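Local coordinates for protein decaprenyl diphosphate synthase (Rhodobacter capsulatus, PDB 3MZV) that probably builds long all-trans polyprenyl diphosphates by adding isopentenyl diphosphate units to farnesyl diphosphate, supplying side chains for isoprenoid quinones, at residues R30-S35 against M132-N137; A19-A24 against P73-L78; A46-A51 against I85-L90. All blocks are in the same frame, centred on the assembly; numbering follows the deposited sequence.

Contact 1: residues R30-S35 against M132-N137; sequences RERMSS and MTDTGN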
loop_
_atom_site.group_PDB
_atom_site.type_symbol
_atom_site.label_atom_id
_atom_site.label_comp_id
_atom_site.label_asym_id
_atom_site.label_seq_id
_atom_site.Cartn_x
_atom_site.Cartn_y
_atom_site.Cartn_z
ATOM N N ARG B 30 12.253 -13.312 4.430
ATOM C CA ARG B 30 12.620 -14.013 3.218
ATOM C C ARG B 30 11.453 -14.936 2.820
ATOM O O ARG B 30 11.064 -15.003 1.645
ATOM C CB ARG B 30 13.947 -14.776 3.429
ATOM N N GLU B 31 10.834 -15.575 3.808
ATOM C CA GLU B 31 9.721 -16.473 3.544
ATOM C C GLU B 31 8.490 -15.721 2.992
ATOM O O GLU B 31 7.901 -16.156 1.992
ATOM C CB GLU B 31 9.420 -17.298 4.805
ATOM C CG GLU B 31 8.107 -18.020 4.894
ATOM C CD GLU B 31 7.796 -18.422 6.348
ATOM O OE1 GLU B 31 8.773 -18.786 7.072
ATOM O OE2 GLU B 31 6.604 -18.359 6.778
ATOM N N ARG B 32 8.128 -14.590 3.588
ATOM C CA ARG B 32 6.892 -13.921 3.193
ATOM C C ARG B 32 7.023 -12.950 1.999
ATOM O O ARG B 32 5.994 -12.562 1.420
ATOM C CB ARG B 32 6.260 -13.194 4.403
ATOM C CG ARG B 32 5.871 -14.107 5.559
ATOM C CD ARG B 32 4.969 -15.246 5.136
ATOM N NE ARG B 32 4.714 -16.143 6.263
ATOM C CZ ARG B 32 3.587 -16.176 6.961
ATOM N NH1 ARG B 32 2.561 -15.360 6.653
ATOM N NH2 ARG B 32 3.479 -17.046 7.966
ATOM N N MET B 33 8.247 -12.552 1.620
ATOM C CA MET B 33 8.436 -11.659 0.462
ATOM C C MET B 33 8.450 -12.475 -0.835
ATOM O O MET B 33 8.562 -11.924 -1.918
ATOM C CB MET B 33 9.732 -10.850 0.558
ATOM C CG MET B 33 10.986 -11.696 0.244
ATOM S SD MET B 33 12.613 -11.045 0.757
ATOM C CE MET B 33 12.626 -9.337 0.993
ATOM N N SER B 34 8.341 -13.787 -0.707
ATOM C CA SER B 34 8.450 -14.676 -1.849
ATOM C C SER B 34 7.157 -14.633 -2.690
ATOM O O SER B 34 6.052 -14.307 -2.192
ATOM C CB SER B 34 8.771 -16.086 -1.367
ATOM O OG SER B 34 7.616 -16.742 -0.876
ATOM N N SER B 35 7.301 -14.924 -3.981
ATOM C CA SER B 35 6.165 -14.925 -4.873
ATOM C C SER B 35 6.347 -16.083 -5.820
ATOM O O SER B 35 7.392 -16.190 -6.432
ATOM C CB SER B 35 6.056 -13.589 -5.629
ATOM O OG SER B 35 5.257 -13.733 -6.811
ATOM N N MET B 132 0.517 -10.908 10.129
ATOM C CA MET B 132 0.046 -10.496 11.446
ATOM C C MET B 132 -1.124 -11.300 11.972
ATOM O O MET B 132 -1.252 -11.445 13.183
ATOM C CB MET B 132 -0.306 -9.026 11.433
ATOM C CG MET B 132 0.885 -8.162 11.424
ATOM S SD MET B 132 1.946 -8.570 12.777
ATOM C CE MET B 132 0.734 -8.235 14.059
ATOM N N THR B 133 -1.949 -11.829 11.075
ATOM C CA THR B 133 -3.103 -12.624 11.450
ATOM C C THR B 133 -2.700 -13.946 12.146
ATOM O O THR B 133 -3.461 -14.477 12.958
ATOM C CB THR B 133 -4.046 -12.912 10.264
ATOM O OG1 THR B 133 -3.438 -13.833 9.327
ATOM C CG2 THR B 133 -4.429 -11.613 9.580
ATOM N N ASP B 134 -1.498 -14.434 11.868
ATOM C CA ASP B 134 -0.974 -15.599 12.583
ATOM C C ASP B 134 -0.871 -15.309 14.106
ATOM O O ASP B 134 -0.902 -16.229 14.904
ATOM C CB ASP B 134 0.427 -15.967 12.088
ATOM C CG ASP B 134 0.439 -16.529 10.688
ATOM O OD1 ASP B 134 -0.630 -16.680 10.108
ATOM O OD2 ASP B 134 1.557 -16.791 10.180
ATOM N N THR B 135 -0.745 -14.053 14.512
ATOM C CA THR B 135 -0.590 -13.772 15.924
ATOM C C THR B 135 -1.917 -13.891 16.677
ATOM O O THR B 135 -1.901 -13.921 17.896
ATOM C CB THR B 135 -0.020 -12.352 16.225
ATOM O OG1 THR B 135 -0.990 -11.374 15.869
ATOM C CG2 THR B 135 1.258 -12.065 15.494
ATOM N N GLY B 136 -3.046 -13.849 15.974
ATOM C CA GLY B 136 -4.368 -13.762 16.613
ATOM C C GLY B 136 -4.663 -12.496 17.421
ATOM O O GLY B 136 -5.691 -12.400 18.091
ATOM N N ASN B 137 -3.779 -11.497 17.381
ATOM C CA ASN B 137 -3.947 -10.320 18.215
ATOM C C ASN B 137 -4.482 -9.167 17.345
ATOM O O ASN B 137 -3.734 -8.575 16.529
ATOM C CB ASN B 137 -2.612 -9.965 18.900
ATOM C CG ASN B 137 -2.753 -8.927 19.951
ATOM O OD1 ASN B 137 -3.132 -7.803 19.688
ATOM N ND2 ASN B 137 -2.421 -9.290 21.170
HETATM O O HOH W 1 -0.329 -15.765 7.511
#
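Arg32 and Asp134 meet through a salt bridge, the one direct link between residues 30-35, where helix 19-32 ends, and residues 132-137, where helix 114-133 gives way to a turn. Before the arginine comes Glu31, whose OE2 accepts from Arg32 NE at 3.0 Å, nearly straight and close to the guanidinium plane. This neighbour pairing helps fix the rotation of the flat group. Arg32 then folds at chi2 (-54°) and reaches across at the edge of its guanidinium, where NH2 donates to Asp134 OD2 at 2.9 Å. The guanidinium and carboxylate planes stand 65° apart, so this is a single-pronged bridge and not a flat, two-pronged pairing. A water makes the second, indirect link: it accepts from Arg32 NH1 at 3.0 Å and donates to Asp134 OD1 at 2.8 Å. Farther on, Ser34 OG turns back to Glu31 O (2.9 Å), a suitable job for a short hydroxyl just past the helix. Asp134 sits in a type I turn from Thr133 to Gly136; Gly136 supplies the positive phi after the helix, and Thr135 OG1 receives Asn137 N in an ST turn. With Arg32 replaced by an alanine, Glu31 and Asp134 would probably both lose this positive partner, and the bridging water the N-H that donates to it. Two acids share one arginine, with Glu31 OE2 and Asp134 OD2 6.3 Å apart, so the cation probably offsets their mutual repulsion and ties two helix ends together at the surface, largely by charge.

Contact 2: residues A19-A24 against P73-L78; sequences AEDMAA and PFHVHL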
loop_
_atom_site.group_PDB
_atom_site.type_symbol
_atom_site.label_atom_id
_atom_site.label_comp_id
_atom_site.label_asym_id
_atom_site.label_seq_id
_atom_site.Cartn_x
_atom_site.Cartn_y
_atom_site.Cartn_z
ATOM N N ALA B 19 20.422 -10.962 18.498
ATOM C CA ALA B 19 20.944 -11.703 17.324
ATOM C C ALA B 19 20.061 -12.836 16.914
ATOM O O ALA B 19 19.696 -13.007 15.726
ATOM C CB ALA B 19 22.386 -12.234 17.623
ATOM N N GLU B 20 19.675 -13.628 17.899
ATOM C CA GLU B 20 18.883 -14.801 17.612
ATOM C C GLU B 20 17.494 -14.454 17.099
ATOM O O GLU B 20 17.004 -15.083 16.161
ATOM C CB GLU B 20 18.785 -15.635 18.852
ATOM C CG GLU B 20 17.862 -16.756 18.738
ATOM C CD GLU B 20 18.173 -17.851 19.716
ATOM O OE1 GLU B 20 19.010 -17.648 20.619
ATOM O OE2 GLU B 20 17.588 -18.932 19.549
ATOM N N ASP B 21 16.850 -13.466 17.735
ATOM C CA ASP B 21 15.529 -13.029 17.299
ATOM C C ASP B 21 15.598 -12.386 15.911
ATOM O O ASP B 21 14.686 -12.538 15.107
ATOM C CB ASP B 21 14.976 -12.009 18.330
ATOM C CG ASP B 21 14.387 -12.697 19.593
ATOM O OD1 ASP B 21 14.185 -13.924 19.604
ATOM O OD2 ASP B 21 14.110 -12.005 20.576
ATOM N N MET B 22 16.669 -11.645 15.656
ATOM C CA MET B 22 16.787 -10.888 14.397
ATOM C C MET B 22 17.025 -11.893 13.256
ATOM O O MET B 22 16.601 -11.645 12.124
ATOM C CB MET B 22 17.905 -9.837 14.452
ATOM C CG MET B 22 17.459 -8.426 14.958
ATOM S SD MET B 22 16.095 -7.623 14.041
ATOM C CE MET B 22 16.519 -8.045 12.360
ATOM N N ALA B 23 17.675 -13.023 13.575
ATOM C CA ALA B 23 17.820 -14.132 12.628
ATOM C C ALA B 23 16.436 -14.676 12.268
ATOM O O ALA B 23 16.134 -14.923 11.079
ATOM C CB ALA B 23 18.684 -15.230 13.210
ATOM N N ALA B 24 15.589 -14.866 13.281
ATOM C CA ALA B 24 14.252 -15.352 13.038
ATOM C C ALA B 24 13.435 -14.309 12.248
ATOM O O ALA B 24 12.596 -14.662 11.426
ATOM C CB ALA B 24 13.574 -15.727 14.382
ATOM N N PRO B 73 6.284 -16.587 20.570
ATOM C CA PRO B 73 7.074 -16.378 19.356
ATOM C C PRO B 73 6.715 -15.136 18.540
ATOM O O PRO B 73 7.336 -14.873 17.529
ATOM C CB PRO B 73 6.678 -17.579 18.527
ATOM C CG PRO B 73 5.228 -17.773 18.912
ATOM C CD PRO B 73 5.060 -17.340 20.293
ATOM N N PHE B 74 5.652 -14.438 18.910
ATOM C CA PHE B 74 5.028 -13.499 17.972
ATOM C C PHE B 74 5.651 -12.109 17.920
ATOM O O PHE B 74 5.216 -11.270 17.142
ATOM C CB PHE B 74 3.549 -13.398 18.263
ATOM C CG PHE B 74 2.782 -14.671 17.926
ATOM C CD1 PHE B 74 2.906 -15.264 16.711
ATOM C CD2 PHE B 74 1.983 -15.290 18.880
ATOM C CE1 PHE B 74 2.205 -16.436 16.411
ATOM C CE2 PHE B 74 1.278 -16.469 18.569
ATOM C CZ PHE B 74 1.414 -17.022 17.342
ATOM N N HIS B 75 6.651 -11.843 18.753
ATOM C CA HIS B 75 7.397 -10.591 18.632
ATOM C C HIS B 75 8.233 -10.614 17.311
ATOM O O HIS B 75 8.510 -9.577 16.723
ATOM C CB HIS B 75 8.270 -10.333 19.859
ATOM C CG HIS B 75 9.320 -11.351 20.067
ATOM N ND1 HIS B 75 9.060 -12.704 20.022
ATOM C CD2 HIS B 75 10.644 -11.228 20.346
ATOM C CE1 HIS B 75 10.183 -13.371 20.222
ATOM N NE2 HIS B 75 11.159 -12.501 20.427
ATOM N N VAL B 76 8.624 -11.797 16.883
ATOM C CA VAL B 76 9.292 -11.973 15.575
ATOM C C VAL B 76 8.399 -11.562 14.391
ATOM O O VAL B 76 8.771 -10.703 13.548
ATOM C CB VAL B 76 9.850 -13.403 15.427
ATOM C CG1 VAL B 76 10.487 -13.548 14.036
ATOM C CG2 VAL B 76 10.945 -13.643 16.535
ATOM N N HIS B 77 7.179 -12.065 14.402
ATOM C CA HIS B 77 6.175 -11.699 13.403
ATOM C C HIS B 77 5.960 -10.186 13.382
ATOM O O HIS B 77 5.916 -9.567 12.320
ATOM C CB HIS B 77 4.834 -12.382 13.654
ATOM C CG HIS B 77 4.897 -13.877 13.683
ATOM N ND1 HIS B 77 5.670 -14.572 14.589
ATOM C CD2 HIS B 77 4.263 -14.811 12.929
ATOM C CE1 HIS B 77 5.522 -15.872 14.378
ATOM N NE2 HIS B 77 4.694 -16.040 13.359
ATOM N N LEU B 78 5.837 -9.570 14.555
ATOM C CA LEU B 78 5.590 -8.142 14.621
ATOM C C LEU B 78 6.775 -7.322 14.103
ATOM O O LEU B 78 6.580 -6.333 13.366
ATOM C CB LEU B 78 5.275 -7.732 16.077
ATOM C CG LEU B 78 3.937 -8.315 16.602
ATOM C CD1 LEU B 78 3.644 -7.947 18.066
ATOM C CD2 LEU B 78 2.826 -7.818 15.743
#
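The polar part of this contact joins Asp21 of helix 19-32 to His75 in the first turn of helix 74-96. NE2 of the imidazole donates to Asp21 OD2 at 3.0 Å, a weak bond because the N-H is bent (145°). The oxygen lies at the ring edge, near its plane, while the carboxylate stands 80° from that ring. His75 gets there with CG in the crowded position between the backbone N and the carbonyl carbon, which swings the ring toward helix 19-32. The stronger partner of Asp21 is Arg66 on helix 56-67, whose NE forms a salt bridge with the same OD2; a buried carboxylate is thus supplied with a cation as well as an imidazole N-H.

In the all-helical prenyl synthase fold, long helices pack around a central cavity, and here two of them cross at -60° with 9.4 Å between the axes of the short segments. At this ordinary packing distance the small Ala24 leaves Val76 room to lie against its backbone: CB to Val76 CG1 is 3.8 Å, and CG1 also lies 3.5 Å from Ala24 C.

Apolar and aromatic groups then meet through the branched Val76. Its CG2 rests over one face of the His75 ring, 3.8 Å from the ring plane and nearer the ring's margin than its centre, while Tyr70 meets that imidazole with its ring nearly perpendicular. Farther along helix 19-32, Val25 and Leu28 extend the apolar seat of Val76.

Contact 3: residues A46-A51 against I85-L90; sequences AHLIEA and IHTATL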
loop_
_atom_site.group_PDB
_atom_site.type_symbol
_atom_site.label_atom_id
_atom_site.label_comp_id
_atom_site.label_asym_id
_atom_site.label_seq_id
_atom_site.Cartn_x
_atom_site.Cartn_y
_atom_site.Cartn_z
ATOM N N ALA B 46 14.706 -8.000 -2.211
ATOM C CA ALA B 46 16.101 -8.306 -1.952
ATOM C C ALA B 46 16.914 -7.038 -2.100
ATOM O O ALA B 46 17.625 -6.642 -1.185
ATOM C CB ALA B 46 16.627 -9.387 -2.941
ATOM N N HIS B 47 16.752 -6.388 -3.250
ATOM C CA HIS B 47 17.568 -5.235 -3.657
ATOM C C HIS B 47 17.467 -4.028 -2.707
ATOM O O HIS B 47 18.394 -3.224 -2.632
ATOM C CB HIS B 47 17.223 -4.835 -5.117
ATOM C CG HIS B 47 17.958 -3.629 -5.616
ATOM N ND1 HIS B 47 19.183 -3.708 -6.249
ATOM C CD2 HIS B 47 17.641 -2.310 -5.573
ATOM C CE1 HIS B 47 19.592 -2.491 -6.567
ATOM N NE2 HIS B 47 18.676 -1.624 -6.168
ATOM N N LEU B 48 16.360 -3.895 -1.973
ATOM C CA LEU B 48 16.242 -2.803 -0.997
ATOM C C LEU B 48 16.830 -3.171 0.375
ATOM O O LEU B 48 17.420 -2.325 1.047
ATOM C CB LEU B 48 14.784 -2.345 -0.845
ATOM C CG LEU B 48 14.579 -1.029 -0.071
ATOM C CD1 LEU B 48 15.503 0.109 -0.550
ATOM C CD2 LEU B 48 13.099 -0.583 -0.126
ATOM N N ILE B 49 16.666 -4.429 0.778
ATOM C CA ILE B 49 17.059 -4.866 2.120
ATOM C C ILE B 49 18.566 -5.148 2.189
ATOM O O ILE B 49 19.232 -4.753 3.151
ATOM C CB ILE B 49 16.223 -6.090 2.594
ATOM C CG1 ILE B 49 14.788 -5.647 2.928
ATOM C CG2 ILE B 49 16.873 -6.742 3.813
ATOM C CD1 ILE B 49 13.726 -6.756 2.861
ATOM N N GLU B 50 19.104 -5.802 1.156
ATOM C CA GLU B 50 20.553 -6.047 1.057
ATOM C C GLU B 50 21.361 -4.768 0.731
ATOM O O GLU B 50 22.580 -4.842 0.541
ATOM C CB GLU B 50 20.856 -7.157 0.028
ATOM C CG GLU B 50 20.814 -8.588 0.585
ATOM C CD GLU B 50 19.397 -9.150 0.722
ATOM O OE1 GLU B 50 18.470 -8.397 1.099
ATOM O OE2 GLU B 50 19.207 -10.359 0.462
ATOM N N ALA B 51 20.689 -3.609 0.680
ATOM C CA ALA B 51 21.352 -2.303 0.508
ATOM C C ALA B 51 21.522 -1.554 1.838
ATOM O O ALA B 51 21.231 -0.345 1.937
ATOM C CB ALA B 51 20.578 -1.439 -0.490
ATOM N N ILE B 85 6.594 -2.897 6.508
ATOM C CA ILE B 85 5.949 -1.605 6.365
ATOM C C ILE B 85 6.972 -0.512 6.033
ATOM O O ILE B 85 6.762 0.307 5.126
ATOM C CB ILE B 85 5.120 -1.236 7.631
ATOM C CG1 ILE B 85 3.911 -2.176 7.759
ATOM C CG2 ILE B 85 4.657 0.193 7.565
ATOM C CD1 ILE B 85 3.265 -2.137 9.145
ATOM N N HIS B 86 8.105 -0.527 6.727
ATOM C CA HIS B 86 9.146 0.459 6.458
ATOM C C HIS B 86 9.622 0.292 5.031
ATOM O O HIS B 86 9.764 1.291 4.327
ATOM C CB HIS B 86 10.285 0.315 7.452
ATOM C CG HIS B 86 11.456 1.193 7.176
ATOM N ND1 HIS B 86 11.371 2.564 7.182
ATOM C CD2 HIS B 86 12.756 0.894 6.931
ATOM C CE1 HIS B 86 12.558 3.078 6.930
ATOM N NE2 HIS B 86 13.415 2.085 6.767
ATOM N N THR B 87 9.848 -0.948 4.596
ATOM C CA THR B 87 10.382 -1.188 3.279
ATOM C C THR B 87 9.397 -0.737 2.193
ATOM O O THR B 87 9.785 -0.103 1.193
ATOM C CB THR B 87 10.768 -2.686 3.091
ATOM O OG1 THR B 87 11.709 -3.089 4.103
ATOM C CG2 THR B 87 11.372 -2.932 1.747
ATOM N N ALA B 88 8.123 -1.098 2.353
ATOM C CA ALA B 88 7.064 -0.647 1.443
ATOM C C ALA B 88 7.021 0.850 1.372
ATOM O O ALA B 88 6.884 1.394 0.257
ATOM C CB ALA B 88 5.620 -1.216 1.907
ATOM N N THR B 89 7.133 1.528 2.531
ATOM C CA THR B 89 7.136 3.004 2.617
ATOM C C THR B 89 8.295 3.619 1.800
ATOM O O THR B 89 8.126 4.606 1.041
ATOM C CB THR B 89 7.181 3.494 4.087
ATOM O OG1 THR B 89 5.961 3.099 4.745
ATOM C CG2 THR B 89 7.270 5.042 4.105
ATOM N N LEU B 90 9.476 3.002 1.926
ATOM C CA LEU B 90 10.650 3.480 1.177
ATOM C C LEU B 90 10.450 3.310 -0.305
ATOM O O LEU B 90 10.763 4.218 -1.059
ATOM C CB LEU B 90 11.917 2.714 1.593
ATOM C CG LEU B 90 12.368 2.985 3.016
ATOM C CD1 LEU B 90 13.610 2.125 3.299
ATOM C CD2 LEU B 90 12.666 4.467 3.312
#
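With CG of Leu48 set anti to the backbone N (chi1 -168°) and chi2 at 49°, CD2 is carried across to helix 74-96; Thr87 answers with its methyl, since chi1 of -57° places CG2 anti to the backbone N. The side chains run alongside one another, pointing in opposite senses, and CD2 lies only 3.5 Å from Thr87 CG2, a pressed methyl-methyl contact. The same CD2 also sits 3.6 Å from Thr87 O and 3.9 Å from Leu90 CB, one turn on, so a branched leucine tip fills the groove between those residues.

Helix 74-96 carries at its C-terminal end the first aspartate-rich motif of this family, the DDxxD that typically binds magnesium and, through it, the allylic diphosphate. Ala88, five places ahead of that motif, points away from helix 40-49; a small residue there is consistent with room for a long product chain.

Threonine suits this place: the Thr87 hydroxyl bonds to Glu83 O within its own helix, leaving the methyl for packing. Ile49 CG1 approaches that OG1 from the side at 4.2 Å, and Arg102 lies against both Leu48 and Leu90.

In the fold
Helix 74-96 carries one half of contact 2 at its start and one half of contact 3 farther along; their nearest atoms are about 7 Å apart and their centres about 18 Å. Contact 1 borders both. Its turn packs on contact 2, with Thr135 CG2 3.8 Å from Phe74 CD1 and the two centres about 12 Å apart. At its other end Met33 CE comes within 3.4 Å of Ile49 CD1, linking it to contact 3 at a centre distance of about 16 Å. Helix 19-32 serves contacts 1 and 2. Contact 3 is closest along the chain to the aspartate-rich motif expected to bind magnesium.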